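Local coordinates for uncharacterized protein (Corynebacterium diphtheriae NCTC 13129, PDB 3B4Q) that is of unknown function but contains an all-helical domain of the family named for the C-terminal part of resuscitation-promoting factor Rpf1, at residues L42-L47 / N78-A83; T9-V14 / A23-A28; A46-I51 / A68-N73; G27-A32 / L37-L42. All blocks are in the same frame, centred on the assembly; numbering follows the deposited sequence. Where two conformers were deposited one is given.

Interaction 1: residues L42-L47 / N78-A83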
loop_
_atom_site.group_PDB
_atom_site.type_symbol
_atom_site.label_atom_id
_atom_site.label_comp_id
_atom_site.label_asym_id
_atom_site.label_seq_id
_atom_site.Cartn_x
_atom_site.Cartn_y
_atom_site.Cartn_z
ATOM N N LEU A 42 -8.333 -2.047 -0.343
ATOM C CA LEU A 42 -8.249 -0.933 0.580
ATOM C C LEU A 42 -6.790 -0.610 0.945
ATOM O O LEU A 42 -6.385 0.557 1.050
ATOM C CB LEU A 42 -9.076 -1.203 1.849
ATOM C CG LEU A 42 -10.376 -0.435 2.140
ATOM C CD1 LEU A 42 -10.500 -0.373 3.633
ATOM C CD2 LEU A 42 -10.339 0.998 1.610
ATOM N N ALA A 43 -5.995 -1.658 1.155
ATOM C CA ALA A 43 -4.583 -1.439 1.478
ATOM C C ALA A 43 -3.802 -0.788 0.320
ATOM O O ALA A 43 -2.948 0.096 0.536
ATOM C CB ALA A 43 -3.925 -2.752 1.909
ATOM N N VAL A 44 -4.054 -1.221 -0.907
ATOM C CA VAL A 44 -3.455 -0.550 -2.065
ATOM C C VAL A 44 -3.858 0.940 -2.084
ATOM O O VAL A 44 -3.002 1.829 -2.217
ATOM C CB VAL A 44 -3.846 -1.256 -3.410
ATOM C CG1 VAL A 44 -3.468 -0.359 -4.621
ATOM C CG2 VAL A 44 -3.212 -2.672 -3.476
ATOM N N ASP A 45 -5.159 1.223 -1.928
ATOM C CA ASP A 45 -5.613 2.640 -1.919
ATOM C C ASP A 45 -4.928 3.464 -0.797
ATOM O O ASP A 45 -4.493 4.602 -1.024
ATOM C CB ASP A 45 -7.116 2.719 -1.757
ATOM C CG ASP A 45 -7.893 2.218 -2.993
ATOM O OD1 ASP A 45 -7.282 2.017 -4.081
ATOM O OD2 ASP A 45 -9.149 2.044 -2.866
ATOM N N ALA A 46 -4.878 2.904 0.412
ATOM C CA ALA A 46 -4.283 3.599 1.574
ATOM C C ALA A 46 -2.788 3.864 1.335
ATOM O O ALA A 46 -2.283 4.966 1.619
ATOM C CB ALA A 46 -4.493 2.793 2.843
ATOM N N LEU A 47 -2.067 2.880 0.789
ATOM C CA LEU A 47 -0.647 3.074 0.578
ATOM C C LEU A 47 -0.398 4.067 -0.584
ATOM O O LEU A 47 0.484 4.947 -0.507
ATOM C CB LEU A 47 0.025 1.728 0.319
ATOM C CG LEU A 47 1.549 1.739 0.090
ATOM C CD1 LEU A 47 2.230 2.597 1.207
ATOM C CD2 LEU A 47 2.052 0.348 0.027
ATOM N N ASN A 78 0.449 -7.383 -2.916
ATOM C CA ASN A 78 1.868 -7.757 -3.036
ATOM C C ASN A 78 2.433 -7.188 -4.335
ATOM O O ASN A 78 3.537 -6.642 -4.341
ATOM C CB ASN A 78 2.022 -9.291 -3.029
ATOM C CG ASN A 78 3.458 -9.699 -3.127
ATOM O OD1 ASN A 78 3.944 -10.085 -4.209
ATOM N ND2 ASN A 78 4.181 -9.523 -2.054
ATOM N N GLY A 79 1.662 -7.270 -5.427
ATOM C CA GLY A 79 2.156 -6.765 -6.709
ATOM C C GLY A 79 2.376 -5.264 -6.662
ATOM O O GLY A 79 3.389 -4.740 -7.173
ATOM N N PHE A 80 1.435 -4.557 -6.035
ATOM C CA PHE A 80 1.540 -3.092 -5.949
ATOM C C PHE A 80 2.749 -2.673 -5.120
ATOM O O PHE A 80 3.521 -1.790 -5.514
ATOM C CB PHE A 80 0.261 -2.536 -5.315
ATOM C CG PHE A 80 0.323 -1.051 -5.032
ATOM C CD1 PHE A 80 0.241 -0.125 -6.060
ATOM C CD2 PHE A 80 0.502 -0.584 -3.715
ATOM C CE1 PHE A 80 0.313 1.247 -5.811
ATOM C CE2 PHE A 80 0.573 0.791 -3.465
ATOM C CZ PHE A 80 0.470 1.709 -4.531
ATOM N N TYR A 81 2.910 -3.311 -3.980
ATOM C CA TYR A 81 4.015 -2.968 -3.091
ATOM C C TYR A 81 5.349 -3.291 -3.760
ATOM O O TYR A 81 6.265 -2.458 -3.757
ATOM C CB TYR A 81 3.887 -3.727 -1.789
ATOM C CG TYR A 81 5.037 -3.438 -0.838
ATOM C CD1 TYR A 81 5.224 -2.142 -0.295
ATOM C CD2 TYR A 81 5.961 -4.429 -0.509
ATOM C CE1 TYR A 81 6.314 -1.867 0.556
ATOM C CE2 TYR A 81 7.040 -4.170 0.334
ATOM C CZ TYR A 81 7.204 -2.894 0.890
ATOM O OH TYR A 81 8.298 -2.627 1.743
HETATM N N MSE A 82 5.451 -4.464 -4.368
HETATM C CA MSE A 82 6.724 -4.844 -4.990
HETATM C C MSE A 82 7.066 -3.900 -6.160
HETATM O O MSE A 82 8.235 -3.468 -6.312
HETATM C CB MSE A 82 6.749 -6.335 -5.385
HETATM C CG MSE A 82 6.666 -7.277 -4.168
HETATM SE SE MSE A 82 8.119 -7.008 -2.854
HETATM C CE MSE A 82 9.581 -7.805 -3.862
ATOM N N ALA A 83 6.054 -3.531 -6.934
ATOM C CA ALA A 83 6.283 -2.661 -8.073
ATOM C C ALA A 83 6.782 -1.282 -7.607
ATOM O O ALA A 83 7.639 -0.628 -8.273
ATOM C CB ALA A 83 4.987 -2.514 -8.830
#

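Interaction 2: residues T9-V14 / A23-A28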
loop_
_atom_site.group_PDB
_atom_site.type_symbol
_atom_site.label_atom_id
_atom_site.label_comp_id
_atom_site.label_asym_id
_atom_site.label_seq_id
_atom_site.Cartn_x
_atom_site.Cartn_y
_atom_site.Cartn_z
ATOM N N THR A 9 -1.116 -11.402 4.707
ATOM C CA THR A 9 -1.960 -10.226 4.631
ATOM C C THR A 9 -1.095 -9.019 4.217
ATOM O O THR A 9 0.134 -9.088 4.267
ATOM C CB THR A 9 -2.620 -9.917 5.983
ATOM O OG1 THR A 9 -1.606 -9.588 6.930
ATOM C CG2 THR A 9 -3.414 -11.145 6.533
ATOM N N PRO A 10 -1.717 -7.916 3.793
ATOM C CA PRO A 10 -0.913 -6.731 3.517
ATOM C C PRO A 10 0.038 -6.350 4.670
ATOM O O PRO A 10 1.183 -5.987 4.399
ATOM C CB PRO A 10 -1.969 -5.662 3.276
ATOM C CG PRO A 10 -3.088 -6.462 2.583
ATOM C CD PRO A 10 -3.136 -7.726 3.420
ATOM N N ARG A 11 -0.399 -6.483 5.921
ATOM C CA ARG A 11 0.504 -6.190 7.047
ATOM C C ARG A 11 1.748 -7.069 7.049
ATOM O O ARG A 11 2.834 -6.594 7.401
ATOM C CB ARG A 11 -0.230 -6.250 8.378
ATOM C CG ARG A 11 -1.238 -5.161 8.492
ATOM C CD ARG A 11 -2.109 -5.309 9.735
ATOM N NE ARG A 11 -1.532 -4.638 10.891
ATOM C CZ ARG A 11 -2.092 -4.622 12.100
ATOM N NH1 ARG A 11 -1.496 -3.984 13.111
ATOM N NH2 ARG A 11 -3.256 -5.233 12.300
ATOM N N ASP A 12 1.612 -8.322 6.625
ATOM C CA ASP A 12 2.786 -9.228 6.545
ATOM C C ASP A 12 3.691 -8.804 5.400
ATOM O O ASP A 12 4.924 -8.837 5.524
ATOM C CB ASP A 12 2.329 -10.676 6.340
ATOM C CG ASP A 12 1.401 -11.143 7.443
ATOM O OD1 ASP A 12 1.755 -10.981 8.639
ATOM O OD2 ASP A 12 0.317 -11.686 7.122
ATOM N N VAL A 13 3.079 -8.465 4.262
ATOM C CA VAL A 13 3.854 -8.002 3.105
ATOM C C VAL A 13 4.741 -6.790 3.434
ATOM O O VAL A 13 5.877 -6.685 2.911
ATOM C CB VAL A 13 2.921 -7.720 1.899
ATOM C CG1 VAL A 13 3.719 -7.092 0.710
ATOM C CG2 VAL A 13 2.189 -9.014 1.499
ATOM N N VAL A 14 4.244 -5.873 4.264
ATOM C CA VAL A 14 5.059 -4.687 4.585
ATOM C C VAL A 14 5.739 -4.756 5.945
ATOM O O VAL A 14 6.081 -3.714 6.520
ATOM C CB VAL A 14 4.234 -3.379 4.469
ATOM C CG1 VAL A 14 3.720 -3.174 3.012
ATOM C CG2 VAL A 14 3.098 -3.357 5.498
ATOM N N ALA A 23 1.777 1.852 9.004
ATOM C CA ALA A 23 0.617 2.512 9.571
ATOM C C ALA A 23 -0.541 2.580 8.567
ATOM O O ALA A 23 -1.699 2.256 8.901
ATOM C CB ALA A 23 0.977 3.923 10.001
ATOM N N ALA A 24 -0.231 2.988 7.337
ATOM C CA ALA A 24 -1.305 3.152 6.339
ATOM C C ALA A 24 -1.934 1.783 6.047
ATOM O O ALA A 24 -3.174 1.642 5.977
ATOM C CB ALA A 24 -0.743 3.794 5.053
ATOM N N VAL A 25 -1.089 0.756 5.938
ATOM C CA VAL A 25 -1.598 -0.593 5.646
ATOM C C VAL A 25 -2.386 -1.185 6.846
ATOM O O VAL A 25 -3.460 -1.784 6.664
ATOM C CB VAL A 25 -0.435 -1.501 5.173
ATOM C CG1 VAL A 25 -0.876 -2.945 5.097
ATOM C CG2 VAL A 25 0.108 -0.969 3.836
ATOM N N ALA A 26 -1.873 -0.968 8.051
ATOM C CA ALA A 26 -2.571 -1.460 9.259
ATOM C C ALA A 26 -3.999 -0.877 9.346
ATOM O O ALA A 26 -4.956 -1.597 9.669
ATOM C CB ALA A 26 -1.811 -1.074 10.522
ATOM N N GLY A 27 -4.106 0.441 9.134
ATOM C CA GLY A 27 -5.417 1.108 9.216
ATOM C C GLY A 27 -6.383 0.523 8.198
ATOM O O GLY A 27 -7.561 0.289 8.496
ATOM N N ALA A 28 -5.897 0.307 6.967
ATOM C CA ALA A 28 -6.761 -0.251 5.923
ATOM C C ALA A 28 -7.195 -1.665 6.280
ATOM O O ALA A 28 -8.356 -2.019 6.116
ATOM C CB ALA A 28 -5.996 -0.255 4.548
#

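Interaction 3: residues A46-I51 / A68-N73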
loop_
_atom_site.group_PDB
_atom_site.type_symbol
_atom_site.label_atom_id
_atom_site.label_comp_id
_atom_site.label_asym_id
_atom_site.label_seq_id
_atom_site.Cartn_x
_atom_site.Cartn_y
_atom_site.Cartn_z
ATOM N N ALA A 46 -4.878 2.904 0.412
ATOM C CA ALA A 46 -4.283 3.599 1.574
ATOM C C ALA A 46 -2.788 3.864 1.335
ATOM O O ALA A 46 -2.283 4.966 1.619
ATOM C CB ALA A 46 -4.493 2.793 2.843
ATOM N N LEU A 47 -2.067 2.880 0.789
ATOM C CA LEU A 47 -0.647 3.074 0.578
ATOM C C LEU A 47 -0.398 4.067 -0.584
ATOM O O LEU A 47 0.484 4.947 -0.507
ATOM C CB LEU A 47 0.025 1.728 0.319
ATOM C CG LEU A 47 1.549 1.739 0.090
ATOM C CD1 LEU A 47 2.230 2.597 1.207
ATOM C CD2 LEU A 47 2.052 0.348 0.027
ATOM N N TYR A 48 -1.179 3.951 -1.655
ATOM C CA TYR A 48 -1.046 4.904 -2.733
ATOM C C TYR A 48 -1.289 6.324 -2.180
ATOM O O TYR A 48 -0.552 7.280 -2.468
ATOM C CB TYR A 48 -2.035 4.570 -3.844
ATOM C CG TYR A 48 -1.952 5.501 -5.037
ATOM C CD1 TYR A 48 -0.752 5.649 -5.716
ATOM C CD2 TYR A 48 -3.054 6.213 -5.474
ATOM C CE1 TYR A 48 -0.623 6.473 -6.811
ATOM C CE2 TYR A 48 -2.940 7.061 -6.597
ATOM C CZ TYR A 48 -1.705 7.172 -7.235
ATOM O OH TYR A 48 -1.512 7.979 -8.327
ATOM N N ASN A 49 -2.311 6.462 -1.342
ATOM C CA ASN A 49 -2.567 7.782 -0.814
ATOM C C ASN A 49 -1.429 8.266 0.062
ATOM O O ASN A 49 -1.065 9.438 -0.022
ATOM C CB ASN A 49 -3.886 7.839 -0.054
ATOM C CG ASN A 49 -4.279 9.264 0.282
ATOM O OD1 ASN A 49 -4.476 10.100 -0.605
ATOM N ND2 ASN A 49 -4.348 9.554 1.572
ATOM N N ALA A 50 -0.835 7.368 0.859
ATOM C CA ALA A 50 0.271 7.757 1.739
ATOM C C ALA A 50 1.459 8.284 0.930
ATOM O O ALA A 50 2.126 9.251 1.316
ATOM C CB ALA A 50 0.730 6.554 2.596
ATOM N N ILE A 51 1.726 7.634 -0.192
ATOM C CA ILE A 51 2.797 8.073 -1.095
ATOM C C ILE A 51 2.484 9.487 -1.600
ATOM O O ILE A 51 3.358 10.360 -1.607
ATOM C CB ILE A 51 2.953 7.117 -2.272
ATOM C CG1 ILE A 51 3.430 5.738 -1.750
ATOM C CG2 ILE A 51 3.903 7.747 -3.347
ATOM C CD1 ILE A 51 3.257 4.556 -2.735
ATOM N N ALA A 68 0.978 4.598 -12.596
ATOM C CA ALA A 68 0.791 3.474 -13.513
ATOM C C ALA A 68 0.791 2.165 -12.756
ATOM O O ALA A 68 -0.054 1.301 -12.995
ATOM C CB ALA A 68 1.869 3.458 -14.568
ATOM N N PHE A 69 1.732 2.032 -11.818
ATOM C CA PHE A 69 1.752 0.803 -11.003
ATOM C C PHE A 69 0.519 0.626 -10.079
ATOM O O PHE A 69 0.089 -0.489 -9.779
ATOM C CB PHE A 69 3.049 0.682 -10.251
ATOM C CG PHE A 69 4.211 0.232 -11.116
ATOM C CD1 PHE A 69 4.071 -0.842 -12.009
ATOM C CD2 PHE A 69 5.447 0.871 -11.035
ATOM C CE1 PHE A 69 5.160 -1.284 -12.810
ATOM C CE2 PHE A 69 6.523 0.449 -11.819
ATOM C CZ PHE A 69 6.375 -0.625 -12.718
ATOM N N TYR A 70 -0.056 1.738 -9.643
ATOM C CA TYR A 70 -1.332 1.696 -8.938
ATOM C C TYR A 70 -2.403 1.123 -9.864
ATOM O O TYR A 70 -3.107 0.189 -9.507
ATOM C CB TYR A 70 -1.693 3.105 -8.461
ATOM C CG TYR A 70 -3.074 3.256 -7.862
ATOM C CD1 TYR A 70 -3.424 2.626 -6.666
ATOM C CD2 TYR A 70 -4.019 4.086 -8.469
ATOM C CE1 TYR A 70 -4.705 2.790 -6.125
ATOM C CE2 TYR A 70 -5.265 4.277 -7.921
ATOM C CZ TYR A 70 -5.615 3.626 -6.760
ATOM O OH TYR A 70 -6.872 3.797 -6.200
ATOM N N GLN A 71 -2.513 1.680 -11.068
ATOM C CA GLN A 71 -3.583 1.220 -11.976
ATOM C C GLN A 71 -3.356 -0.227 -12.428
ATOM O O GLN A 71 -4.312 -0.969 -12.706
ATOM C CB GLN A 71 -3.741 2.152 -13.178
ATOM C CG GLN A 71 -4.119 3.579 -12.767
ATOM C CD GLN A 71 -5.520 3.732 -12.140
ATOM O OE1 GLN A 71 -6.334 2.796 -12.126
ATOM N NE2 GLN A 71 -5.801 4.933 -11.623
ATOM N N ALA A 72 -2.096 -0.628 -12.489
ATOM C CA ALA A 72 -1.792 -1.991 -12.896
ATOM C C ALA A 72 -1.968 -3.010 -11.777
ATOM O O ALA A 72 -1.868 -4.200 -12.018
ATOM C CB ALA A 72 -0.399 -2.074 -13.492
ATOM N N ASN A 73 -2.152 -2.556 -10.528
ATOM C CA ASN A 73 -2.216 -3.451 -9.390
ATOM C C ASN A 73 -3.286 -3.071 -8.377
ATOM O O ASN A 73 -3.052 -3.146 -7.157
ATOM C CB ASN A 73 -0.841 -3.440 -8.698
ATOM C CG ASN A 73 0.237 -4.047 -9.554
ATOM O OD1 ASN A 73 0.369 -5.284 -9.648
ATOM N ND2 ASN A 73 1.017 -3.190 -10.183
#

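Interaction 4: residues G27-A32 / L37-L42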
loop_
_atom_site.group_PDB
_atom_site.type_symbol
_atom_site.label_atom_id
_atom_site.label_comp_id
_atom_site.label_asym_id
_atom_site.label_seq_id
_atom_site.Cartn_x
_atom_site.Cartn_y
_atom_site.Cartn_z
ATOM N N GLY A 27 -4.106 0.441 9.134
ATOM C CA GLY A 27 -5.417 1.108 9.216
ATOM C C GLY A 27 -6.383 0.523 8.198
ATOM O O GLY A 27 -7.561 0.289 8.496
ATOM N N ALA A 28 -5.897 0.307 6.967
ATOM C CA ALA A 28 -6.761 -0.251 5.923
ATOM C C ALA A 28 -7.195 -1.665 6.280
ATOM O O ALA A 28 -8.356 -2.019 6.116
ATOM C CB ALA A 28 -5.996 -0.255 4.548
ATOM N N GLN A 29 -6.261 -2.487 6.752
ATOM C CA GLN A 29 -6.572 -3.872 7.025
ATOM C C GLN A 29 -7.581 -3.966 8.156
ATOM O O GLN A 29 -8.519 -4.758 8.068
ATOM C CB GLN A 29 -5.262 -4.622 7.315
ATOM C CG GLN A 29 -5.407 -6.099 7.493
ATOM C CD GLN A 29 -4.072 -6.817 7.383
ATOM O OE1 GLN A 29 -3.275 -6.575 6.462
ATOM N NE2 GLN A 29 -3.847 -7.759 8.294
ATOM N N GLU A 30 -7.454 -3.098 9.164
ATOM C CA GLU A 30 -8.355 -3.067 10.330
ATOM C C GLU A 30 -9.761 -2.684 9.866
ATOM O O GLU A 30 -10.772 -3.379 10.195
ATOM C CB GLU A 30 -7.874 -2.018 11.351
ATOM C CG GLU A 30 -6.578 -2.371 12.134
ATOM C CD GLU A 30 -6.042 -1.216 13.014
ATOM O OE1 GLU A 30 -6.374 -0.001 12.799
ATOM O OE2 GLU A 30 -5.274 -1.537 13.941
ATOM N N TYR A 31 -9.824 -1.567 9.125
ATOM C CA TYR A 31 -11.139 -1.054 8.653
ATOM C C TYR A 31 -11.825 -2.036 7.694
ATOM O O TYR A 31 -13.052 -2.324 7.787
ATOM C CB TYR A 31 -11.019 0.351 8.039
ATOM C CG TYR A 31 -12.376 0.829 7.593
ATOM C CD1 TYR A 31 -13.379 1.052 8.526
ATOM C CD2 TYR A 31 -12.698 0.928 6.244
ATOM C CE1 TYR A 31 -14.674 1.464 8.123
ATOM C CE2 TYR A 31 -13.987 1.340 5.835
ATOM C CZ TYR A 31 -14.941 1.610 6.784
ATOM O OH TYR A 31 -16.220 1.950 6.404
ATOM N N ALA A 32 -11.055 -2.599 6.776
ATOM C CA ALA A 32 -11.618 -3.572 5.817
ATOM C C ALA A 32 -12.268 -4.755 6.530
ATOM O O ALA A 32 -13.337 -5.249 6.104
ATOM C CB ALA A 32 -10.523 -4.092 4.868
ATOM N N LEU A 37 -15.016 -4.874 3.618
ATOM C CA LEU A 37 -14.502 -4.442 2.346
ATOM C C LEU A 37 -13.303 -5.320 1.968
ATOM O O LEU A 37 -12.802 -6.119 2.783
ATOM C CB LEU A 37 -14.144 -2.950 2.371
ATOM C CG LEU A 37 -15.254 -2.043 2.949
ATOM C CD1 LEU A 37 -14.882 -0.560 2.868
ATOM C CD2 LEU A 37 -16.561 -2.293 2.232
ATOM N N ASN A 38 -12.878 -5.188 0.723
ATOM C CA ASN A 38 -11.758 -5.978 0.229
ATOM C C ASN A 38 -10.470 -5.437 0.807
ATOM O O ASN A 38 -10.104 -4.288 0.524
ATOM C CB ASN A 38 -11.685 -5.932 -1.300
ATOM C CG ASN A 38 -10.630 -6.896 -1.851
ATOM O OD1 ASN A 38 -9.445 -6.598 -1.852
ATOM N ND2 ASN A 38 -11.072 -8.072 -2.310
ATOM N N THR A 39 -9.779 -6.278 1.580
ATOM C CA THR A 39 -8.567 -5.874 2.310
ATOM C C THR A 39 -7.447 -5.406 1.391
ATOM O O THR A 39 -6.822 -4.365 1.631
ATOM C CB THR A 39 -8.077 -7.025 3.222
ATOM O OG1 THR A 39 -9.125 -7.327 4.162
ATOM C CG2 THR A 39 -6.829 -6.639 3.986
ATOM N N GLU A 40 -7.164 -6.192 0.355
ATOM C CA GLU A 40 -6.062 -5.852 -0.534
ATOM C C GLU A 40 -6.350 -4.548 -1.268
ATOM O O GLU A 40 -5.482 -3.692 -1.397
ATOM C CB GLU A 40 -5.757 -7.032 -1.472
ATOM C CG GLU A 40 -5.079 -8.147 -0.694
ATOM C CD GLU A 40 -4.389 -9.148 -1.567
ATOM O OE1 GLU A 40 -4.485 -10.352 -1.243
ATOM O OE2 GLU A 40 -3.744 -8.755 -2.563
ATOM N N GLU A 41 -7.576 -4.380 -1.743
ATOM C CA GLU A 41 -7.910 -3.176 -2.483
ATOM C C GLU A 41 -7.801 -1.931 -1.568
ATOM O O GLU A 41 -7.269 -0.880 -1.971
ATOM C CB GLU A 41 -9.317 -3.296 -3.055
ATOM C CG GLU A 41 -9.797 -2.072 -3.721
ATOM C CD GLU A 41 -11.098 -2.307 -4.471
ATOM O OE1 GLU A 41 -11.382 -3.479 -4.840
ATOM O OE2 GLU A 41 -11.823 -1.310 -4.705
ATOM N N LEU A 42 -8.333 -2.047 -0.343
ATOM C CA LEU A 42 -8.249 -0.933 0.580
ATOM C C LEU A 42 -6.790 -0.610 0.945
ATOM O O LEU A 42 -6.385 0.557 1.050
ATOM C CB LEU A 42 -9.076 -1.203 1.849
ATOM C CG LEU A 42 -10.376 -0.435 2.140
ATOM C CD1 LEU A 42 -10.500 -0.373 3.633
ATOM C CD2 LEU A 42 -10.339 0.998 1.610
HETATM O O HOH W 1 -8.646 -7.210 6.865
#

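Interaction 1: residues L42-L47 / N78-A83
Val-44 sets one methyl squarely over the face of the Phe-80 ring. Its CG1 lies 3.9 Å from the ring centroid and only 13° off the normal, a CH-pi contact made almost over the ring centre. The other methyl of Val-44 works nearer the backbone: CG2 rests 3.9 Å from Phe-80 CB, so one branch of the valine covers the ring and the other its CB. Leu-47, one turn further on, reaches the same ring differently. It comes in at the edge and close to the ring plane, with CG 3.8 Å from Phe-80 CE2 and the methyl CD2 equally near that atom. CD2 also bridges to the next aromatic, lying 4.0 Å from Tyr-81 CD1.

The torsions explain the reach. Phe-80 extends its ring from the backbone with CG anti to N (chi1 173°), which carries it across toward helix 39-56. The two segments run at 26° to each other with their axes 10.1 Å apart, a gap filled by these side chains without any cross hydrogen bond. A second shell keeps the group in place: Tyr-70 of helix 64-72 touches both Val-44 and Phe-80, Phe-77 packs against Val-44 and Leu-47, and Val-21 of helix 19-35 lies against Leu-47. Val-14 and Ala-17 touch Tyr-81. All four residues that meet here are buried close to the middle of the chain, and the arrangement is the aromatic and aliphatic hydrophobic core of a small all-helical domain.

Interaction 2: residues T9-V14 / A23-A28
Pro-10 and Val-25 meet at the tightest apolar pair of this contact, Pro-10 CB lying 3.4 Å from Val-25 CG1, closer than usual van der Waals contact. That methyl is held anti to the backbone N (chi1 170°), which aims it at the first turn of helix 10-13. A turn later in the chain Val-14 approaches the valine too, with CG2 4.0 Å from Val-25 CB. Val-25, which is buried, thus touches both: its CG1 meets the proline, and its CB and CG1 meet Val-14 CG2.

Arg-11 adds a contact of mixed character. Its aliphatic part runs alongside helix 19-35, and in the conformer described, one of two, a bend at chi3 (89°) lays one face of the guanidinium on the methyl of Ala-26, with Arg-11 NE 3.6 Å from Ala-26 CB. This part of the contact lies at the surface.

The polar bonds belong to the start of the helix. Asp-12 OD2 accepts from Thr-9 N at 2.8 Å, nearly straight, and from Thr-9 OG1, which approaches from above the carboxylate plane. One carboxylate oxygen so ties down the N-cap residue twice. Gln-29 reaches over from helix 19-35 to accept from Arg-11 N, and Gln-22 donates to Val-14 O.

The bond from Thr-9 N to Asp-12 is the one an N3 acid contributes to a capping box, here starting a single-turn helix that lies against the next helix of the bundle.

Interaction 3: residues A46-I51 / A68-N73
The hydroxyl of Tyr-70 is hydrogen-bonded to Asp-45 OD1, one turn before Tyr-48 on helix 39-56, and this bond fixes the far end of a ring that stacks on Tyr-48. The two phenol rings lie face to face in an offset stack, planes only 7° apart and centroids 4.0 Å from each other. Their long directions differ: the side chains cross at about a right angle, so the hydroxyls lead off to different places. Tyr-70 CG stands over the middle of the Tyr-48 ring, and in return Tyr-48 CD2 stands over the middle of the Tyr-70 ring. The nearest carbons are Tyr-48 CG and Tyr-70 CD1, at 3.6 Å. Tyr-70 CB joins in as well, 4.0 Å from the centroid of the Tyr-48 ring in a CH-pi contact.

Both rings leave their helices with CG anti to the backbone N (chi1 -179° for Tyr-48), which carries each ring toward the other helix. Ile-62, from the loop that precedes helix 64-72, packs on Tyr-48.

Further along the segment, Asn-73 ND2 donates to Phe-69 O at 2.9 Å, in the carbonyl plane and on a lone pair, holding the side-chain amide back against the backbone four residues earlier. The contact is a tyrosine-tyrosine offset stack joining two helices of an all-alpha bundle.

Interaction 4: residues G27-A32 / L37-L42
Leu-42 reaches across an alpha-alpha hairpin, in which helix 19-35 turns back through a short loop into helix 39-56. Its CB lies 4.2 Å from the CB of Ala-28, and chi1 of -110°, away from any staggered value, swings the rest of the chain along helix 19-35. CG carries two methyls, of which CD1 does the touching: it comes to 3.7 Å from Tyr-31 CD2, at the edge of that ring and near its plane, and rests against the methyl of Ala-32 as well. Leu-37 meets the same tyrosine with its own CD1, 3.6 Å from Tyr-31 CE2, so two leucine methyls meet neighbouring atoms of the ring.

Nearer the loop, the methyl of Ala-32 points into the start of the second helix, where Thr-39 OG1 is 3.6 Å from Ala-32 CB. Thr-39 splits its branches: CG2, anti to the backbone N, packs against the CG of Gln-29, while OG1 takes a water.

Backbone and cap finish the turn. Leu-37 N donates to Ala-32 O at 3.0 Å, a rather bent bond that nevertheless uses a lone pair in the carbonyl plane. Asn-38, the N-cap of helix 39-56, accepts from Glu-41 N through OD1 at 2.9 Å. That water bridges the two helices, giving a hydrogen to Gln-29 O and bonding to Thr-39 OG1, each 2.7 Å away.

Helix 39-56 takes part in interactions 1, 3 and 4, and interaction 2 joins them through helix 19-35. Interactions 1 and 3 are near neighbours, centres about 6 Å apart: the bond from Tyr-70 OH to Asp-45 OD1, 2.8 Å long, ties them, and Val-44 CG1 lies 3.6 Å from Tyr-70 CD1, so one methyl serves both aromatic groups. Interactions 2 and 4 are tied by Gln-29 OE1, 2.9 Å from Arg-11 N. Helices 19-35 and 39-56 meet through alanines, Ala-28 CB packing 3.8 Å from Ala-46 CB. Interactions 2 and 3 lie on opposite sides of the chain's centre, their own centres about 14 Å apart.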